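PDB 4CVU: beta-mannosidase from Trichoderma harzianum, which probably hydrolyses beta-mannosidic linkages to release terminal, non-reducing beta-D-mannose residues, as a fungal enzyme of glycoside hydrolase family 2. Local coordinates for residues E754-S759 with I798-I803; V118-H123 with P150-N155; S860-H865 with S935-T940. All coordinates share one frame; numbering follows the deposited sequence. Where two conformers were deposited one is given.

Contact 1 of 3, residues E754-S759 with I798-I803; sequences EIWVTS and INTTQI. With NAG (2-acetamido-2-deoxy-beta-D-glucopyranose), chain K.
Gln802 lays its aliphatic stem over the indole of Trp756, the two residues forming a non-hydrogen-bonded antiparallel pair. CB of Gln802 stands 3.6 Å from the centroid of the six-membered ring of Trp756 and only 4° off its normal, a CH-pi contact. With its CG anti to the backbone N (chi1 -163°), Gln802 continues across the same face, and OE1 comes to 3.4 Å from Trp756 CZ2, the amide plane turned 19° from the ring. Beside this CH-pi contact OG1 of Thr758 and OG1 of Thr800 are hydrogen-bonded at 2.7 Å. On the other side of the sheet, Ile803 CD1 meets Val757 CG2 at 3.8 Å. Between the two layers, Val757 N donates to Thr801 O at 2.9 Å, and Thr801 N returns a bond to Val757 O.

In the second shell, Trp756 NE1 donates to Glu754 OE1 at 3.0 Å in the plane of the indole, a bond that restrains the ring's rotation. Arg692 of helix 664-692 adds a cation-pi contact. An alanine in place of Trp756 would probably leave the stem of Gln802 without its aromatic platform and Glu754 without the indole N-H. The chemistry thus divides a two-faced Ig-like sheet: Ile755, Val757 and Ile803 meet strands 765-774 and 790-795 in the sandwich, whereas Trp756 and the threonine pair join it to the basic side chains of the helix.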
loop_
_atom_site.group_PDB
_atom_site.type_symbol
_atom_site.label_atom_id
_atom_site.label_comp_id
_atom_site.label_asym_id
_atom_site.label_seq_id
_atom_site.Cartn_x
_atom_site.Cartn_y
_atom_site.Cartn_z
ATOM N N GLU A 754 11.755 46.090 10.311
ATOM C CA GLU A 754 10.667 46.796 10.998
ATOM C C GLU A 754 9.881 45.790 11.797
ATOM O O GLU A 754 9.670 44.685 11.328
ATOM C CB GLU A 754 9.726 47.472 10.020
ATOM C CG GLU A 754 10.417 48.522 9.158
ATOM C CD GLU A 754 9.466 49.261 8.234
ATOM O OE1 GLU A 754 8.289 48.884 8.133
ATOM O OE2 GLU A 754 9.906 50.242 7.588
ATOM N N ILE A 755 9.485 46.164 13.015
ATOM C CA ILE A 755 8.553 45.362 13.798
ATOM C C ILE A 755 7.298 46.182 14.077
ATOM O O ILE A 755 7.362 47.307 14.579
ATOM C CB ILE A 755 9.158 44.849 15.108
ATOM C CG1 ILE A 755 10.391 44.007 14.780
ATOM C CG2 ILE A 755 8.138 43.982 15.836
ATOM C CD1 ILE A 755 11.384 43.939 15.879
ATOM N N TRP A 756 6.159 45.604 13.725
ATOM C CA TRP A 756 4.861 46.227 13.925
ATOM C C TRP A 756 4.027 45.363 14.825
ATOM O O TRP A 756 4.137 44.125 14.773
ATOM C CB TRP A 756 4.137 46.335 12.593
ATOM C CG TRP A 756 4.780 47.235 11.602
ATOM C CD1 TRP A 756 5.945 47.037 10.957
ATOM C CD2 TRP A 756 4.247 48.460 11.116
ATOM N NE1 TRP A 756 6.184 48.074 10.079
ATOM C CE2 TRP A 756 5.144 48.957 10.155
ATOM C CE3 TRP A 756 3.065 49.167 11.365
ATOM C CZ2 TRP A 756 4.922 50.151 9.465
ATOM C CZ3 TRP A 756 2.846 50.359 10.688
ATOM C CH2 TRP A 756 3.775 50.844 9.749
ATOM N N VAL A 757 3.190 46.007 15.636
ATOM C CA VAL A 757 2.195 45.313 16.436
ATOM C C VAL A 757 0.795 45.567 15.842
ATOM O O VAL A 757 0.394 46.732 15.612
ATOM C CB VAL A 757 2.229 45.749 17.906
ATOM C CG1 VAL A 757 1.052 45.170 18.674
ATOM C CG2 VAL A 757 3.543 45.342 18.573
ATOM N N THR A 758 0.039 44.483 15.652
ATOM C CA THR A 758 -1.265 44.549 14.987
ATOM C C THR A 758 -2.302 43.845 15.833
ATOM O O THR A 758 -2.030 42.780 16.358
ATOM C CB THR A 758 -1.206 43.884 13.583
ATOM O OG1 THR A 758 -0.270 44.577 12.750
ATOM C CG2 THR A 758 -2.558 43.930 12.908
ATOM N N SER A 759 -3.488 44.444 15.967
ATOM C CA SER A 759 -4.537 43.928 16.866
ATOM C C SER A 759 -5.871 43.905 16.158
ATOM O O SER A 759 -6.201 44.871 15.489
ATOM C CB SER A 759 -4.650 44.815 18.123
ATOM O OG SER A 759 -5.810 44.510 18.859
ATOM N N ILE A 798 -8.756 47.453 15.848
ATOM C CA ILE A 798 -8.551 46.916 14.489
ATOM C C ILE A 798 -7.505 47.739 13.723
ATOM O O ILE A 798 -7.804 48.354 12.717
ATOM C CB ILE A 798 -9.881 46.801 13.686
ATOM C CG1 ILE A 798 -10.932 46.004 14.479
ATOM C CG2 ILE A 798 -9.624 46.073 12.363
ATOM C CD1 ILE A 798 -12.294 45.987 13.857
ATOM N N ASN A 799 -6.273 47.722 14.203
ATOM C CA ASN A 799 -5.267 48.664 13.742
ATOM C C ASN A 799 -3.849 48.108 13.958
ATOM O O ASN A 799 -3.678 46.988 14.412
ATOM C CB ASN A 799 -5.462 49.992 14.482
ATOM C CG ASN A 799 -4.998 51.213 13.695
ATOM O OD1 ASN A 799 -4.123 51.146 12.834
ATOM N ND2 ASN A 799 -5.594 52.360 14.017
ATOM N N THR A 800 -2.840 48.896 13.608
ATOM C CA THR A 800 -1.446 48.475 13.696
ATOM C C THR A 800 -0.608 49.650 14.205
ATOM O O THR A 800 -1.060 50.787 14.138
ATOM C CB THR A 800 -0.952 47.993 12.325
ATOM O OG1 THR A 800 0.227 47.206 12.487
ATOM C CG2 THR A 800 -0.682 49.184 11.383
ATOM N N THR A 801 0.595 49.375 14.723
ATOM C CA THR A 801 1.542 50.447 15.107
ATOM C C THR A 801 2.980 49.994 14.924
ATOM O O THR A 801 3.317 48.869 15.267
ATOM C CB THR A 801 1.295 50.896 16.579
ATOM O OG1 THR A 801 2.143 51.986 16.918
ATOM C CG2 THR A 801 1.539 49.779 17.557
ATOM N N GLN A 802 3.832 50.865 14.391
ATOM C CA GLN A 802 5.240 50.525 14.215
ATOM C C GLN A 802 6.048 50.774 15.502
ATOM O O GLN A 802 6.048 51.881 16.026
ATOM C CB GLN A 802 5.845 51.298 13.049
ATOM C CG GLN A 802 7.161 50.678 12.567
ATOM C CD GLN A 802 7.840 51.476 11.482
ATOM O OE1 GLN A 802 7.231 52.280 10.829
ATOM N NE2 GLN A 802 9.102 51.237 11.288
ATOM N N ILE A 803 6.732 49.739 16.000
ATOM C CA ILE A 803 7.433 49.822 17.291
ATOM C C ILE A 803 8.963 49.793 17.186
ATOM O O ILE A 803 9.635 50.232 18.088
ATOM C CB ILE A 803 6.967 48.728 18.289
ATOM C CG1 ILE A 803 7.233 47.311 17.771
ATOM C CG2 ILE A 803 5.499 48.890 18.600
ATOM C CD1 ILE A 803 7.226 46.268 18.880
HETATM C C1 NAG K . -5.257 53.654 13.424
HETATM C C2 NAG K . -6.452 54.535 13.027
HETATM C C3 NAG K . -6.100 56.009 12.742
HETATM C C4 NAG K . -5.195 56.584 13.818
HETATM C C5 NAG K . -4.026 55.626 14.013
HETATM C C6 NAG K . -3.093 56.106 15.112
HETATM C C7 NAG K . -8.298 53.387 11.918
HETATM C C8 NAG K . -8.892 52.997 10.594
HETATM N N2 NAG K . -7.151 54.050 11.849
HETATM O O3 NAG K . -7.293 56.772 12.602
HETATM O O4 NAG K . -4.748 57.874 13.428
HETATM O O5 NAG K . -4.486 54.346 14.398
HETATM O O6 NAG K . -1.809 55.641 14.772
HETATM O O7 NAG K . -8.851 53.086 12.985
#

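Contact 2 of 3, residues V118-H123 with P150-N155; sequences VKFCDH and PVLSIN. With NAG (2-acetamido-2-deoxy-beta-D-glucopyranose), chain C; MAN (alpha-D-mannopyranose), chain B.
Ser153 O accepts the backbone N-H of Lys119 at 2.8 Å, while Val118 CA adds a longer C-H···O contact to the same oxygen. Ser153 N answers with a bond to Lys119 O at 3.0 Å, which makes Lys119 and Ser153 a hydrogen-bonded antiparallel pair. Leu152 CD1 also packs against Lys119 O, at 3.3 Å. Further on, Cys121 N donates to Val151 O at 3.0 Å, adding a third backbone bond between the segments.

The apolar contact gathers on the face that bears Val118, Phe120, Leu152 and Ile154. Phe120 has CG anti to its backbone N (chi1 -167°), and its ring lies side by side with Pro150. CB of Pro150 sits over the ring face, 3.8 Å from the centroid of Phe120 and 29° off the normal, while Pro150 CG touches Phe120 CZ at 3.3 Å. Leu143 of helix 140-145 packs on both partners. Val118 CG1 and Leu152 CD1 extend this layer toward strand 103-109 of the facing sheet.

The chain reverses in a type I' turn from Phe120 to His123, and Cys121, inside that turn, is disulfide-bonded to Cys146. At the far end, Asn155 ND2 donates to O7 of a glycan NAG at 2.8 Å, and O6 of that sugar donates to Asn155 O. Backbone bonds therefore set the register of this galactose-binding-like beta-sandwich and apolar side chains pack into its interior; a disulfide lies at the turn end, and a protein-linked sugar is hydrogen-bonded to Asn155 at the other.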
loop_
_atom_site.group_PDB
_atom_site.type_symbol
_atom_site.label_atom_id
_atom_site.label_comp_id
_atom_site.label_asym_id
_atom_site.label_seq_id
_atom_site.Cartn_x
_atom_site.Cartn_y
_atom_site.Cartn_z
ATOM N N VAL A 118 -35.852 7.717 -13.045
ATOM C CA VAL A 118 -36.526 7.121 -11.899
ATOM C C VAL A 118 -37.721 6.305 -12.398
ATOM O O VAL A 118 -38.518 6.808 -13.204
ATOM C CB VAL A 118 -37.017 8.212 -10.924
ATOM C CG1 VAL A 118 -37.631 7.585 -9.680
ATOM C CG2 VAL A 118 -35.880 9.156 -10.542
ATOM N N LYS A 119 -37.833 5.064 -11.921
ATOM C CA LYS A 119 -38.931 4.172 -12.262
ATOM C C LYS A 119 -39.586 3.604 -11.021
ATOM O O LYS A 119 -38.914 3.210 -10.077
ATOM C CB LYS A 119 -38.474 2.996 -13.121
ATOM C CG LYS A 119 -38.162 3.338 -14.556
ATOM C CD LYS A 119 -38.001 2.068 -15.379
ATOM C CE LYS A 119 -37.252 2.345 -16.671
ATOM N NZ LYS A 119 -37.497 1.306 -17.712
ATOM N N PHE A 120 -40.911 3.529 -11.049
ATOM C CA PHE A 120 -41.681 2.997 -9.942
ATOM C C PHE A 120 -42.713 2.032 -10.537
ATOM O O PHE A 120 -43.548 2.419 -11.372
ATOM C CB PHE A 120 -42.344 4.134 -9.146
ATOM C CG PHE A 120 -42.896 3.702 -7.815
ATOM C CD1 PHE A 120 -42.066 3.539 -6.727
ATOM C CD2 PHE A 120 -44.240 3.441 -7.656
ATOM C CE1 PHE A 120 -42.562 3.149 -5.498
ATOM C CE2 PHE A 120 -44.745 3.042 -6.427
ATOM C CZ PHE A 120 -43.914 2.901 -5.348
ATOM N N CYS A 121 -42.627 0.777 -10.109
ATOM C CA CYS A 121 -43.344 -0.332 -10.740
ATOM C C CYS A 121 -43.186 -0.276 -12.260
ATOM O O CYS A 121 -44.170 -0.295 -12.994
ATOM C CB CYS A 121 -44.823 -0.318 -10.344
ATOM S SG CYS A 121 -45.641 -1.896 -10.709
ATOM N N ASP A 122 -41.963 -0.118 -12.730
ATOM C CA ASP A 122 -41.632 -0.183 -14.157
ATOM C C ASP A 122 -42.085 1.019 -15.033
ATOM O O ASP A 122 -41.932 1.007 -16.239
ATOM C CB ASP A 122 -42.171 -1.483 -14.725
ATOM C CG ASP A 122 -41.125 -2.293 -15.424
ATOM O OD1 ASP A 122 -40.171 -1.706 -15.961
ATOM O OD2 ASP A 122 -41.262 -3.525 -15.449
ATOM N N HIS A 123 -42.588 2.067 -14.402
ATOM C CA HIS A 123 -42.985 3.275 -15.082
ATOM C C HIS A 123 -41.987 4.397 -14.867
ATOM O O HIS A 123 -41.694 4.705 -13.753
ATOM C CB HIS A 123 -44.323 3.713 -14.513
ATOM C CG HIS A 123 -45.436 2.758 -14.801
ATOM N ND1 HIS A 123 -46.754 3.136 -14.793
ATOM C CD2 HIS A 123 -45.422 1.455 -15.147
ATOM C CE1 HIS A 123 -47.506 2.097 -15.093
ATOM N NE2 HIS A 123 -46.722 1.065 -15.315
ATOM N N PRO A 150 -44.256 -2.544 -5.151
ATOM C CA PRO A 150 -43.539 -1.811 -6.191
ATOM C C PRO A 150 -42.019 -1.794 -5.988
ATOM O O PRO A 150 -41.537 -1.718 -4.865
ATOM C CB PRO A 150 -44.141 -0.411 -6.107
ATOM C CG PRO A 150 -44.592 -0.264 -4.703
ATOM C CD PRO A 150 -44.907 -1.640 -4.181
ATOM N N VAL A 151 -41.294 -1.905 -7.096
ATOM C CA VAL A 151 -39.853 -1.790 -7.114
ATOM C C VAL A 151 -39.539 -0.375 -7.589
ATOM O O VAL A 151 -40.096 0.100 -8.598
ATOM C CB VAL A 151 -39.225 -2.841 -8.053
ATOM C CG1 VAL A 151 -37.796 -2.494 -8.411
ATOM C CG2 VAL A 151 -39.299 -4.220 -7.405
ATOM N N LEU A 152 -38.696 0.302 -6.821
ATOM C CA LEU A 152 -38.138 1.594 -7.192
ATOM C C LEU A 152 -36.744 1.385 -7.748
ATOM O O LEU A 152 -35.911 0.750 -7.095
ATOM C CB LEU A 152 -38.060 2.498 -5.967
ATOM C CG LEU A 152 -37.371 3.852 -6.129
ATOM C CD1 LEU A 152 -38.001 4.696 -7.229
ATOM C CD2 LEU A 152 -37.443 4.573 -4.792
ATOM N N SER A 153 -36.497 1.891 -8.954
ATOM C CA SER A 153 -35.182 1.826 -9.536
ATOM C C SER A 153 -34.780 3.192 -10.042
ATOM O O SER A 153 -35.634 3.957 -10.512
ATOM C CB SER A 153 -35.100 0.794 -10.659
ATOM O OG SER A 153 -35.650 1.299 -11.850
ATOM N N ILE A 154 -33.480 3.479 -9.930
ATOM C CA ILE A 154 -32.911 4.751 -10.338
ATOM C C ILE A 154 -31.678 4.504 -11.204
ATOM O O ILE A 154 -30.592 4.129 -10.711
ATOM C CB ILE A 154 -32.540 5.627 -9.117
ATOM C CG1 ILE A 154 -33.641 5.574 -8.058
ATOM C CG2 ILE A 154 -32.304 7.067 -9.553
ATOM C CD1 ILE A 154 -33.283 6.270 -6.772
ATOM N N ASN A 155 -31.833 4.693 -12.498
ATOM C CA ASN A 155 -30.759 4.411 -13.444
ATOM C C ASN A 155 -29.945 5.678 -13.669
ATOM O O ASN A 155 -30.437 6.601 -14.287
ATOM C CB ASN A 155 -31.363 3.869 -14.744
ATOM C CG ASN A 155 -30.318 3.506 -15.780
ATOM O OD1 ASN A 155 -29.133 3.696 -15.580
ATOM N ND2 ASN A 155 -30.775 2.973 -16.907
HETATM C C1 NAG C . -28.108 5.780 -18.712
HETATM C C2 NAG C . -29.220 5.080 -19.534
HETATM C C3 NAG C . -30.007 6.102 -20.342
HETATM C C4 NAG C . -30.460 7.286 -19.492
HETATM C C5 NAG C . -29.306 7.836 -18.614
HETATM C C6 NAG C . -29.788 8.907 -17.610
HETATM C C7 NAG C . -28.735 2.784 -20.145
HETATM C C8 NAG C . -28.135 1.801 -21.106
HETATM N N2 NAG C . -28.659 4.079 -20.436
HETATM O O3 NAG C . -31.128 5.444 -20.914
HETATM O O4 NAG C . -30.910 8.307 -20.371
HETATM O O5 NAG C . -28.672 6.791 -17.897
HETATM O O6 NAG C . -30.562 8.344 -16.564
HETATM O O7 NAG C . -29.263 2.377 -19.133
HETATM C C1 MAN B . -44.202 7.030 -20.515
HETATM C C2 MAN B . -44.991 6.192 -19.511
HETATM C C3 MAN B . -44.044 5.380 -18.629
HETATM C C4 MAN B . -43.084 4.574 -19.505
HETATM C C5 MAN B . -42.315 5.534 -20.427
HETATM C C6 MAN B . -41.343 4.808 -21.346
HETATM O O2 MAN B . -45.901 5.343 -20.190
HETATM O O3 MAN B . -44.773 4.546 -17.752
HETATM O O4 MAN B . -42.208 3.807 -18.699
HETATM O O5 MAN B . -43.223 6.293 -21.221
HETATM O O6 MAN B . -40.698 5.751 -22.188
#

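Contact 3 of 3, residues S860-H865 with S935-T940; sequences SDPKLH and SLWDLT
The peptide joining Ser860 to Asp861 lies flat against the indole of Trp937, and this is the tight part of the contact. Asp861 CA stands 3.6 Å from the centroid of the five-membered ring of Trp937, 6° off the normal, in a CH-pi contact. Asp861 N is 3.5 Å from Trp937 CD2, and Ser860 C approaches the benzo side at CE3. The indole gets there with CG anti to the backbone N (chi1 164°). On its opposite face, offset toward the rim, is Thr940 OG1, which donates to Trp937 O at 2.9 Å.

Packing is looser beside the indole. Pro862 CD lies 4.0 Å from Trp937 CB, Pro862 CG touches Ser935 OG at 3.7 Å, and Leu864 CD1 reaches Ser935 CB only at 4.2 Å. The solvent side belongs to charge: Lys863, an exposed residue, places NZ 3.0 Å from Asp861 OD2 in a salt bridge, approaching from well above the carboxylate plane. Its backbone N binds Asp861 OD1 and forms an Asx turn, so two bonds hold the Asp861 carboxylate.

Behind the second segment, Leu936 and Leu939 rest on Leu677 of helix 664-692. The arrangement joins the lead-in to strand 864-869 with the turn after strand 932-934, both in the Ig-fold domain, with the face of Trp937 packed on the Ser860-Asp861 backbone.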
loop_
_atom_site.group_PDB
_atom_site.type_symbol
_atom_site.label_atom_id
_atom_site.label_comp_id
_atom_site.label_asym_id
_atom_site.label_seq_id
_atom_site.Cartn_x
_atom_site.Cartn_y
_atom_site.Cartn_z
ATOM N N SER A 860 23.537 24.235 15.186
ATOM C CA SER A 860 24.273 23.098 15.659
ATOM C C SER A 860 23.267 22.181 16.332
ATOM O O SER A 860 22.137 22.559 16.578
ATOM C CB SER A 860 25.391 23.547 16.628
ATOM O OG SER A 860 24.877 24.276 17.735
ATOM N N ASP A 861 23.680 20.984 16.650
ATOM C CA ASP A 861 22.774 20.058 17.323
ATOM C C ASP A 861 22.314 20.661 18.666
ATOM O O ASP A 861 23.108 20.778 19.605
ATOM C CB ASP A 861 23.490 18.719 17.537
ATOM C CG ASP A 861 22.569 17.654 18.051
ATOM O OD1 ASP A 861 21.432 17.973 18.475
ATOM O OD2 ASP A 861 23.007 16.497 18.048
ATOM N N PRO A 862 21.032 21.043 18.770
ATOM C CA PRO A 862 20.478 21.548 20.023
ATOM C C PRO A 862 20.275 20.475 21.088
ATOM O O PRO A 862 19.910 20.807 22.206
ATOM C CB PRO A 862 19.107 22.094 19.596
ATOM C CG PRO A 862 18.708 21.176 18.476
ATOM C CD PRO A 862 19.985 20.876 17.740
ATOM N N LYS A 863 20.472 19.219 20.744
ATOM C CA LYS A 863 20.309 18.119 21.696
ATOM C C LYS A 863 18.981 18.214 22.425
ATOM O O LYS A 863 18.935 18.503 23.607
ATOM C CB LYS A 863 21.482 18.095 22.696
ATOM C CG LYS A 863 22.823 17.914 22.002
ATOM C CD LYS A 863 23.636 16.810 22.651
ATOM C CE LYS A 863 24.924 16.537 21.889
ATOM N NZ LYS A 863 24.638 16.060 20.507
ATOM N N LEU A 864 17.892 17.981 21.688
ATOM C CA LEU A 864 16.558 18.137 22.209
ATOM C C LEU A 864 16.218 16.963 23.103
ATOM O O LEU A 864 16.606 15.841 22.810
ATOM C CB LEU A 864 15.530 18.191 21.070
ATOM C CG LEU A 864 15.470 19.439 20.196
ATOM C CD1 LEU A 864 14.707 19.131 18.929
ATOM C CD2 LEU A 864 14.780 20.561 20.946
ATOM N N HIS A 865 15.598 17.245 24.211
ATOM C CA HIS A 865 14.964 16.197 25.054
ATOM C C HIS A 865 13.377 16.308 25.101
ATOM O O HIS A 865 12.708 17.372 25.114
ATOM C CB HIS A 865 15.440 16.301 26.517
ATOM C CG HIS A 865 16.846 15.831 26.769
ATOM N ND1 HIS A 865 17.951 16.420 26.197
ATOM C CD2 HIS A 865 17.324 14.854 27.579
ATOM C CE1 HIS A 865 19.046 15.821 26.631
ATOM N NE2 HIS A 865 18.693 14.869 27.477
ATOM N N SER A 935 14.240 19.355 14.713
ATOM C CA SER A 935 14.405 20.789 14.366
ATOM C C SER A 935 15.040 20.973 12.994
ATOM O O SER A 935 15.416 20.046 12.297
ATOM C CB SER A 935 15.237 21.489 15.456
ATOM O OG SER A 935 16.645 21.166 15.406
ATOM N N LEU A 936 15.258 22.219 12.618
ATOM C CA LEU A 936 15.905 22.483 11.374
ATOM C C LEU A 936 17.203 21.722 11.220
ATOM O O LEU A 936 17.546 21.260 10.104
ATOM C CB LEU A 936 16.203 23.993 11.328
ATOM C CG LEU A 936 16.567 24.567 9.982
ATOM C CD1 LEU A 936 15.384 24.634 9.020
ATOM C CD2 LEU A 936 17.129 25.971 10.225
ATOM N N TRP A 937 17.968 21.630 12.311
ATOM C CA TRP A 937 19.246 20.912 12.306
ATOM C C TRP A 937 19.122 19.533 11.697
ATOM O O TRP A 937 20.003 19.065 10.985
ATOM C CB TRP A 937 19.790 20.812 13.753
ATOM C CG TRP A 937 20.870 19.798 13.944
ATOM C CD1 TRP A 937 20.737 18.531 14.471
ATOM C CD2 TRP A 937 22.236 19.944 13.579
ATOM N NE1 TRP A 937 21.934 17.898 14.452
ATOM C CE2 TRP A 937 22.879 18.732 13.908
ATOM C CE3 TRP A 937 22.978 20.977 12.998
ATOM C CZ2 TRP A 937 24.248 18.517 13.688
ATOM C CZ3 TRP A 937 24.344 20.774 12.769
ATOM C CH2 TRP A 937 24.970 19.543 13.120
ATOM N N ASP A 938 18.005 18.873 11.960
ATOM C CA ASP A 938 17.886 17.473 11.546
ATOM C C ASP A 938 17.702 17.317 10.024
ATOM O O ASP A 938 17.960 16.252 9.500
ATOM C CB ASP A 938 16.734 16.808 12.278
ATOM C CG ASP A 938 17.031 16.641 13.736
ATOM O OD1 ASP A 938 17.969 15.895 14.058
ATOM O OD2 ASP A 938 16.346 17.273 14.554
ATOM N N LEU A 939 17.319 18.388 9.321
ATOM C CA LEU A 939 17.246 18.342 7.855
ATOM C C LEU A 939 18.631 18.143 7.221
ATOM O O LEU A 939 18.722 17.649 6.109
ATOM C CB LEU A 939 16.622 19.614 7.284
ATOM C CG LEU A 939 15.170 19.950 7.670
ATOM C CD1 LEU A 939 14.719 21.186 6.930
ATOM C CD2 LEU A 939 14.248 18.798 7.335
ATOM N N THR A 940 19.680 18.490 7.960
ATOM C CA THR A 940 21.030 18.653 7.433
ATOM C C THR A 940 21.921 17.428 7.722
ATOM O O THR A 940 23.016 17.350 7.199
ATOM C CB THR A 940 21.676 19.951 8.012
ATOM O OG1 THR A 940 22.303 19.699 9.284
ATOM C CG2 THR A 940 20.615 21.085 8.216
#

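How the contacts relate
From the N terminus the three contacts follow one another in series, neither nesting nor crossing. Contact 2 comes first, closing a 26-residue excursion that includes most of strand 123-126, strand 135-138 and helix 140-145 within the galactose-binding-like domain. Contact 1 then encloses 38 residues of the mannosidase Ig/CBM-like domain, among them strands 765-774 and 790-795. Contact 3 closes the longest loop, 69 residues, by bringing the segment leading into strand 864-869 to the turn after strand 932-934. Contacts 1 and 3 have centres about 33 Å apart, and both adjoin helix 664-692. Contact 2 lies on the opposite side of the chain's centre, its own centre about 66 Å from each of theirs. Each contact thus lies in a separate beta domain.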